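Side-chain contacts in putative uncharacterized protein (PDB 3R4V), which is a phage relative of tubulin and FtsZ, built on the tubulin fold, and holds guanosine-5'-diphosphate in a pocket of its nucleotide-binding domain: residues G11-N16 and C87-G92; A18-D23 and S160-N165. All blocks are in the same frame, centred on the assembly; numbering follows the deposited sequence.

Both contacts reach guanosine-5'-diphosphate, and their centres lie about 11 Å apart. Contact 1 belongs to the core: helix 11-18 sits over the end of strand 84-89, glycine, small hydroxyl residues and strand backbone make the interface, and the bonds go mostly to phosphates and ribose. Contact 2 lies farther out and is partly buried. There the turn that follows the same helix meets the start of helix 161-178, and a salt bridge near the surface replaces close backbone packing, while another side of that helix meets the guanine base. The two contacts themselves touch where Asn16 packs against Asn165 beside the base.

Contact 1 (G11-N16 and C87-G92); sequences GGTGMN and CYSLGG. With GDP (guanosine-5'-diphosphate), chain B.
Thr13 meets Ser89 where the first turn of helix 11-18 comes down on the end of strand 84-89, with Thr13 OG1 3.4 Å from Ser89 CB. One residue on, Gly14 CA rests 3.8 Å from Cys87 O. This is the tight part of the contact: the backbones come so close here that glycine, with no side chain, suits the place. No hydrogen bond joins the two segments; the guanosine-5'-diphosphate bridges them instead. In Thr13 the chi1 of -67° sets OG1 beside the backbone N, so that the hydroxyl joins the N-H at one alpha-phosphate oxygen: OG1 lies 2.8 Å and Thr13 N 2.9 Å from GDP O2A. Gly12 N gives a nearly straight bond (174°) to GDP O1B at 2.8 Å. On the strand side, Ser89 OG donates to the ribose at GDP O4' (3.1 Å) and accepts from Gly91 N (3.2 Å), an ST turn that shapes the start of the glycine-rich loop. That loop matches the glycine-rich tubulin signature loop, and the backbone N atoms of Gly93, Ser94 and Gly95 carry on the grip. The looser side is the far end of 11-16, where partly exposed Asn16 has left the strand and turns its amide to the base, Asn16 ND2 giving GDP O6 a 2.8 Å bond at 176°. Its OD1 is taken by Asn37, which should fix the amide's rotation. Neutral N-H and O-H donors thus bind the phosphates in this contact, and the start of the helix, pointing its N-H groups that way, probably helps to offset their negative charge.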
loop_
_atom_site.group_PDB
_atom_site.type_symbol
_atom_site.label_atom_id
_atom_site.label_comp_id
_atom_site.label_asym_id
_atom_site.label_seq_id
_atom_site.Cartn_x
_atom_site.Cartn_y
_atom_site.Cartn_z
ATOM N N GLY A 11 -0.460 5.582 -9.165
ATOM C CA GLY A 11 0.834 5.406 -9.791
ATOM C C GLY A 11 0.806 4.211 -10.731
ATOM O O GLY A 11 -0.201 3.503 -10.819
ATOM N N GLY A 12 1.913 3.974 -11.427
ATOM C CA GLY A 12 2.006 2.842 -12.338
ATOM C C GLY A 12 1.700 1.485 -11.726
ATOM O O GLY A 12 0.931 0.697 -12.288
ATOM N N THR A 13 2.291 1.208 -10.567
ATOM C CA THR A 13 2.110 -0.084 -9.926
ATOM C C THR A 13 0.645 -0.297 -9.575
ATOM O O THR A 13 0.098 -1.378 -9.801
ATOM C CB THR A 13 2.981 -0.227 -8.680
ATOM O OG1 THR A 13 4.356 -0.265 -9.068
ATOM C CG2 THR A 13 2.644 -1.503 -7.952
ATOM N N GLY A 14 0.017 0.745 -9.039
ATOM C CA GLY A 14 -1.406 0.717 -8.746
ATOM C C GLY A 14 -2.243 0.470 -9.992
ATOM O O GLY A 14 -3.188 -0.310 -9.956
ATOM N N MET A 15 -1.894 1.134 -11.090
ATOM C CA MET A 15 -2.600 0.938 -12.353
ATOM C C MET A 15 -2.470 -0.512 -12.802
ATOM O O MET A 15 -3.436 -1.124 -13.270
ATOM C CB MET A 15 -2.041 1.866 -13.437
ATOM C CG MET A 15 -2.229 3.354 -13.175
ATOM S SD MET A 15 -3.931 3.926 -13.373
ATOM C CE MET A 15 -4.220 3.536 -15.090
ATOM N N ASN A 16 -1.267 -1.058 -12.657
ATOM C CA ASN A 16 -0.994 -2.415 -13.090
ATOM C C ASN A 16 -1.784 -3.427 -12.251
ATOM O O ASN A 16 -2.357 -4.367 -12.789
ATOM C CB ASN A 16 0.507 -2.722 -13.046
ATOM C CG ASN A 16 1.320 -1.897 -14.045
ATOM O OD1 ASN A 16 0.776 -1.243 -14.946
ATOM N ND2 ASN A 16 2.638 -1.951 -13.899
ATOM N N CYS A 87 -3.803 1.261 -2.857
ATOM C CA CYS A 87 -2.725 0.433 -3.387
ATOM C C CYS A 87 -1.768 1.215 -4.281
ATOM O O CYS A 87 -2.185 1.878 -5.223
ATOM C CB CYS A 87 -3.318 -0.760 -4.162
ATOM S SG CYS A 87 -2.093 -1.779 -5.034
ATOM N N TYR A 88 -0.481 1.130 -3.981
ATOM C CA TYR A 88 0.519 1.847 -4.754
ATOM C C TYR A 88 1.918 1.362 -4.403
ATOM O O TYR A 88 2.104 0.666 -3.407
ATOM C CB TYR A 88 0.399 3.356 -4.474
ATOM C CG TYR A 88 0.471 3.710 -2.997
ATOM C CD1 TYR A 88 1.674 4.068 -2.418
ATOM C CD2 TYR A 88 -0.672 3.701 -2.193
ATOM C CE1 TYR A 88 1.753 4.411 -1.051
ATOM C CE2 TYR A 88 -0.598 4.045 -0.833
ATOM C CZ TYR A 88 0.615 4.393 -0.284
ATOM O OH TYR A 88 0.702 4.723 1.058
ATOM N N SER A 89 2.900 1.735 -5.225
ATOM C CA SER A 89 4.299 1.482 -4.924
ATOM C C SER A 89 4.887 2.560 -4.007
ATOM O O SER A 89 4.629 3.750 -4.196
ATOM C CB SER A 89 5.128 1.403 -6.215
ATOM O OG SER A 89 6.491 1.081 -5.931
ATOM N N LEU A 90 5.693 2.139 -3.032
ATOM C CA LEU A 90 6.401 3.070 -2.164
ATOM C C LEU A 90 7.579 3.716 -2.873
ATOM O O LEU A 90 8.124 4.704 -2.380
ATOM C CB LEU A 90 6.948 2.362 -0.929
ATOM C CG LEU A 90 5.966 1.623 -0.041
ATOM C CD1 LEU A 90 6.729 0.741 0.927
ATOM C CD2 LEU A 90 5.100 2.652 0.690
ATOM N N GLY A 91 7.987 3.155 -4.011
ATOM C CA GLY A 91 9.287 3.499 -4.567
ATOM C C GLY A 91 9.345 4.406 -5.783
ATOM O O GLY A 91 10.432 4.799 -6.202
ATOM N N GLY A 92 8.196 4.747 -6.350
ATOM C CA GLY A 92 8.153 5.653 -7.491
ATOM C C GLY A 92 7.892 7.081 -7.035
ATOM O O GLY A 92 8.070 7.404 -5.858
HETATM P PB GDP B . 5.005 5.718 -10.119
HETATM O O1B GDP B . 4.111 5.686 -11.337
HETATM O O2B GDP B . 4.134 5.634 -8.894
HETATM O O3B GDP B . 5.853 6.985 -10.123
HETATM O O3A GDP B . 6.033 4.494 -10.171
HETATM P PA GDP B . 5.676 2.958 -10.492
HETATM O O1A GDP B . 5.245 2.738 -11.932
HETATM O O2A GDP B . 4.663 2.431 -9.517
HETATM O "O5'" GDP B . 7.098 2.309 -10.271
HETATM C "C5'" GDP B . 7.816 2.462 -9.034
HETATM C "C4'" GDP B . 8.749 1.277 -8.815
HETATM O "O4'" GDP B . 7.976 0.109 -8.508
HETATM C "C3'" GDP B . 9.555 0.907 -10.050
HETATM O "O3'" GDP B . 10.816 1.570 -10.040
HETATM C "C2'" GDP B . 9.733 -0.589 -9.907
HETATM O "O2'" GDP B . 10.819 -0.879 -9.028
HETATM C "C1'" GDP B . 8.487 -1.050 -9.187
HETATM N N9 GDP B . 7.399 -1.448 -10.106
HETATM C C8 GDP B . 7.042 -0.861 -11.274
HETATM N N7 GDP B . 5.960 -1.479 -11.813
HETATM C C5 GDP B . 5.589 -2.466 -10.967
HETATM C C6 GDP B . 4.524 -3.491 -10.912
HETATM O O6 GDP B . 3.679 -3.583 -11.825
HETATM N N1 GDP B . 4.501 -4.319 -9.850
HETATM C C2 GDP B . 5.407 -4.236 -8.850
HETATM N N2 GDP B . 5.335 -5.089 -7.795
HETATM N N3 GDP B . 6.402 -3.318 -8.837
HETATM C C4 GDP B . 6.534 -2.427 -9.846
#

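Contact 2 (A18-D23 and S160-N165); sequences ATKLVD and SYESIN. With GDP (guanosine-5'-diphosphate), chain B.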
loop_
_atom_site.group_PDB
_atom_site.type_symbol
_atom_site.label_atom_id
_atom_site.label_comp_id
_atom_site.label_asym_id
_atom_site.label_seq_id
_atom_site.Cartn_x
_atom_site.Cartn_y
_atom_site.Cartn_z
ATOM N N ALA A 18 -4.567 -2.782 -10.652
ATOM C CA ALA A 18 -5.970 -2.561 -11.021
ATOM C C ALA A 18 -6.443 -3.412 -12.212
ATOM O O ALA A 18 -7.592 -3.872 -12.241
ATOM C CB ALA A 18 -6.222 -1.083 -11.288
ATOM N N THR A 19 -5.574 -3.629 -13.196
ATOM C CA THR A 19 -5.978 -4.386 -14.385
ATOM C C THR A 19 -6.493 -5.779 -14.005
ATOM O O THR A 19 -7.257 -6.399 -14.741
ATOM C CB THR A 19 -4.835 -4.524 -15.421
ATOM O OG1 THR A 19 -3.797 -5.362 -14.897
ATOM C CG2 THR A 19 -4.258 -3.156 -15.784
ATOM N N LYS A 20 -6.077 -6.261 -12.842
ATOM C CA LYS A 20 -6.437 -7.606 -12.425
ATOM C C LYS A 20 -7.741 -7.605 -11.646
ATOM O O LYS A 20 -8.279 -8.661 -11.309
ATOM C CB LYS A 20 -5.297 -8.217 -11.611
ATOM C CG LYS A 20 -3.999 -8.225 -12.391
ATOM C CD LYS A 20 -2.877 -8.910 -11.650
ATOM C CE LYS A 20 -1.690 -9.091 -12.581
ATOM N NZ LYS A 20 -2.097 -9.786 -13.834
ATOM N N LEU A 21 -8.254 -6.408 -11.385
ATOM C CA LEU A 21 -9.457 -6.246 -10.587
ATOM C C LEU A 21 -10.571 -5.495 -11.318
ATOM O O LEU A 21 -11.498 -4.984 -10.682
ATOM C CB LEU A 21 -9.110 -5.539 -9.273
ATOM C CG LEU A 21 -8.107 -6.293 -8.391
ATOM C CD1 LEU A 21 -7.482 -5.401 -7.310
ATOM C CD2 LEU A 21 -8.789 -7.507 -7.764
ATOM N N VAL A 22 -10.498 -5.440 -12.649
ATOM C CA VAL A 22 -11.466 -4.666 -13.420
ATOM C C VAL A 22 -12.886 -5.207 -13.289
ATOM O O VAL A 22 -13.856 -4.491 -13.540
ATOM C CB VAL A 22 -11.076 -4.553 -14.911
ATOM C CG1 VAL A 22 -9.835 -3.682 -15.073
ATOM C CG2 VAL A 22 -10.876 -5.936 -15.530
ATOM N N ASP A 23 -13.013 -6.467 -12.883
ATOM C CA ASP A 23 -14.330 -7.048 -12.694
ATOM C C ASP A 23 -15.090 -6.352 -11.566
ATOM O O ASP A 23 -16.305 -6.506 -11.450
ATOM C CB ASP A 23 -14.221 -8.550 -12.426
ATOM C CG ASP A 23 -13.298 -8.862 -11.268
ATOM O OD1 ASP A 23 -12.061 -8.822 -11.459
ATOM O OD2 ASP A 23 -13.813 -9.143 -10.167
ATOM N N SER A 160 9.022 -11.867 -10.768
ATOM C CA SER A 160 8.440 -10.966 -11.755
ATOM C C SER A 160 7.434 -10.024 -11.104
ATOM O O SER A 160 6.787 -10.377 -10.109
ATOM C CB SER A 160 7.755 -11.757 -12.870
ATOM O OG SER A 160 6.550 -12.345 -12.414
ATOM N N TYR A 161 7.299 -8.826 -11.661
ATOM C CA TYR A 161 6.295 -7.889 -11.173
ATOM C C TYR A 161 4.906 -8.479 -11.410
ATOM O O TYR A 161 3.966 -8.223 -10.658
ATOM C CB TYR A 161 6.443 -6.531 -11.863
ATOM C CG TYR A 161 7.712 -5.792 -11.492
ATOM C CD1 TYR A 161 8.506 -6.215 -10.432
ATOM C CD2 TYR A 161 8.113 -4.662 -12.198
ATOM C CE1 TYR A 161 9.671 -5.537 -10.088
ATOM C CE2 TYR A 161 9.277 -3.979 -11.861
ATOM C CZ TYR A 161 10.051 -4.421 -10.807
ATOM O OH TYR A 161 11.210 -3.743 -10.474
ATOM N N GLU A 162 4.788 -9.283 -12.455
ATOM C CA GLU A 162 3.537 -9.962 -12.755
ATOM C C GLU A 162 3.127 -10.870 -11.596
ATOM O O GLU A 162 1.975 -10.860 -11.154
ATOM C CB GLU A 162 3.685 -10.801 -14.024
ATOM C CG GLU A 162 2.422 -11.544 -14.403
ATOM C CD GLU A 162 1.316 -10.604 -14.838
ATOM O OE1 GLU A 162 1.620 -9.433 -15.157
ATOM O OE2 GLU A 162 0.143 -11.036 -14.857
ATOM N N SER A 163 4.081 -11.660 -11.113
ATOM C CA SER A 163 3.837 -12.558 -9.988
ATOM C C SER A 163 3.441 -11.779 -8.735
ATOM O O SER A 163 2.467 -12.113 -8.050
ATOM C CB SER A 163 5.082 -13.410 -9.719
ATOM O OG SER A 163 4.955 -14.153 -8.519
ATOM N N ILE A 164 4.191 -10.724 -8.439
ATOM C CA ILE A 164 3.914 -9.934 -7.256
ATOM C C ILE A 164 2.533 -9.293 -7.361
ATOM O O ILE A 164 1.763 -9.287 -6.393
ATOM C CB ILE A 164 5.021 -8.877 -7.025
ATOM C CG1 ILE A 164 6.320 -9.582 -6.635
ATOM C CG2 ILE A 164 4.614 -7.876 -5.943
ATOM C CD1 ILE A 164 7.561 -8.940 -7.201
ATOM N N ASN A 165 2.210 -8.769 -8.542
ATOM C CA ASN A 165 0.919 -8.110 -8.749
ATOM C C ASN A 165 -0.230 -9.101 -8.566
ATOM O O ASN A 165 -1.267 -8.767 -7.991
ATOM C CB ASN A 165 0.840 -7.477 -10.139
ATOM C CG ASN A 165 1.698 -6.231 -10.268
ATOM O OD1 ASN A 165 2.327 -5.787 -9.305
ATOM N ND2 ASN A 165 1.727 -5.658 -11.470
HETATM P PB GDP B . 5.005 5.718 -10.119
HETATM O O1B GDP B . 4.111 5.686 -11.337
HETATM O O2B GDP B . 4.134 5.634 -8.894
HETATM O O3B GDP B . 5.853 6.985 -10.123
HETATM O O3A GDP B . 6.033 4.494 -10.171
HETATM P PA GDP B . 5.676 2.958 -10.492
HETATM O O1A GDP B . 5.245 2.738 -11.932
HETATM O O2A GDP B . 4.663 2.431 -9.517
HETATM O "O5'" GDP B . 7.098 2.309 -10.271
HETATM C "C5'" GDP B . 7.816 2.462 -9.034
HETATM C "C4'" GDP B . 8.749 1.277 -8.815
HETATM O "O4'" GDP B . 7.976 0.109 -8.508
HETATM C "C3'" GDP B . 9.555 0.907 -10.050
HETATM O "O3'" GDP B . 10.816 1.570 -10.040
HETATM C "C2'" GDP B . 9.733 -0.589 -9.907
HETATM O "O2'" GDP B . 10.819 -0.879 -9.028
HETATM C "C1'" GDP B . 8.487 -1.050 -9.187
HETATM N N9 GDP B . 7.399 -1.448 -10.106
HETATM C C8 GDP B . 7.042 -0.861 -11.274
HETATM N N7 GDP B . 5.960 -1.479 -11.813
HETATM C C5 GDP B . 5.589 -2.466 -10.967
HETATM C C6 GDP B . 4.524 -3.491 -10.912
HETATM O O6 GDP B . 3.679 -3.583 -11.825
HETATM N N1 GDP B . 4.501 -4.319 -9.850
HETATM C C2 GDP B . 5.407 -4.236 -8.850
HETATM N N2 GDP B . 5.335 -5.089 -7.795
HETATM N N3 GDP B . 6.402 -3.318 -8.837
HETATM C C4 GDP B . 6.534 -2.427 -9.846
#
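Lys20 reaches across to Glu162 in a salt bridge, its NZ 2.8 Å from Glu162 OE2. The ammonium comes in from above the carboxylate plane, 36° out of it, and the two side chains slant across each other. Lys20 is extended until its last torsion, where a bend (chi4 -53°) swings NZ to the acid. Asp166 holds the same NZ in a second salt bridge, so two carboxylates probably stabilise the positive charge. A long flexible lysine suits this gap, since the backbones stay well apart and the bridge lies toward the exposed side of the helix.

Hydrogen bonds to the guanine come from Asn165, which uses both ends of its amide, OD1 accepting from GDP N1 at 2.7 Å and ND2 donating to GDP O6 at 2.9 Å. That pairing matches guanine's own donor and acceptor, and two bonds at once should fix the rotation of the amide. Helix 161-178, which carries Asn165, corresponds to the central helix of the tubulin fold, which leads from the nucleotide-binding domain toward the C-terminal one. Ser160 caps its start: Ser160 OG accepts from Ser163 N at 2.9 Å, as a short hydroxyl side chain at an N-cap readily does. Glu122 hydrogen-bonds the phenol oxygen of Tyr161.

Packing begins with the lysine's shaft, which passes at about a right angle over Asn165, CE lying 3.9 Å from Asn165 CB. Tyr161 contributes a face. Its CG sits beside its backbone N (chi1 -68°), which carries the ring over the base, with GDP C4 3.6 Å above the ring plane and displaced toward the rim. Ile164 CG2 touches GDP N2 at 3.4 Å.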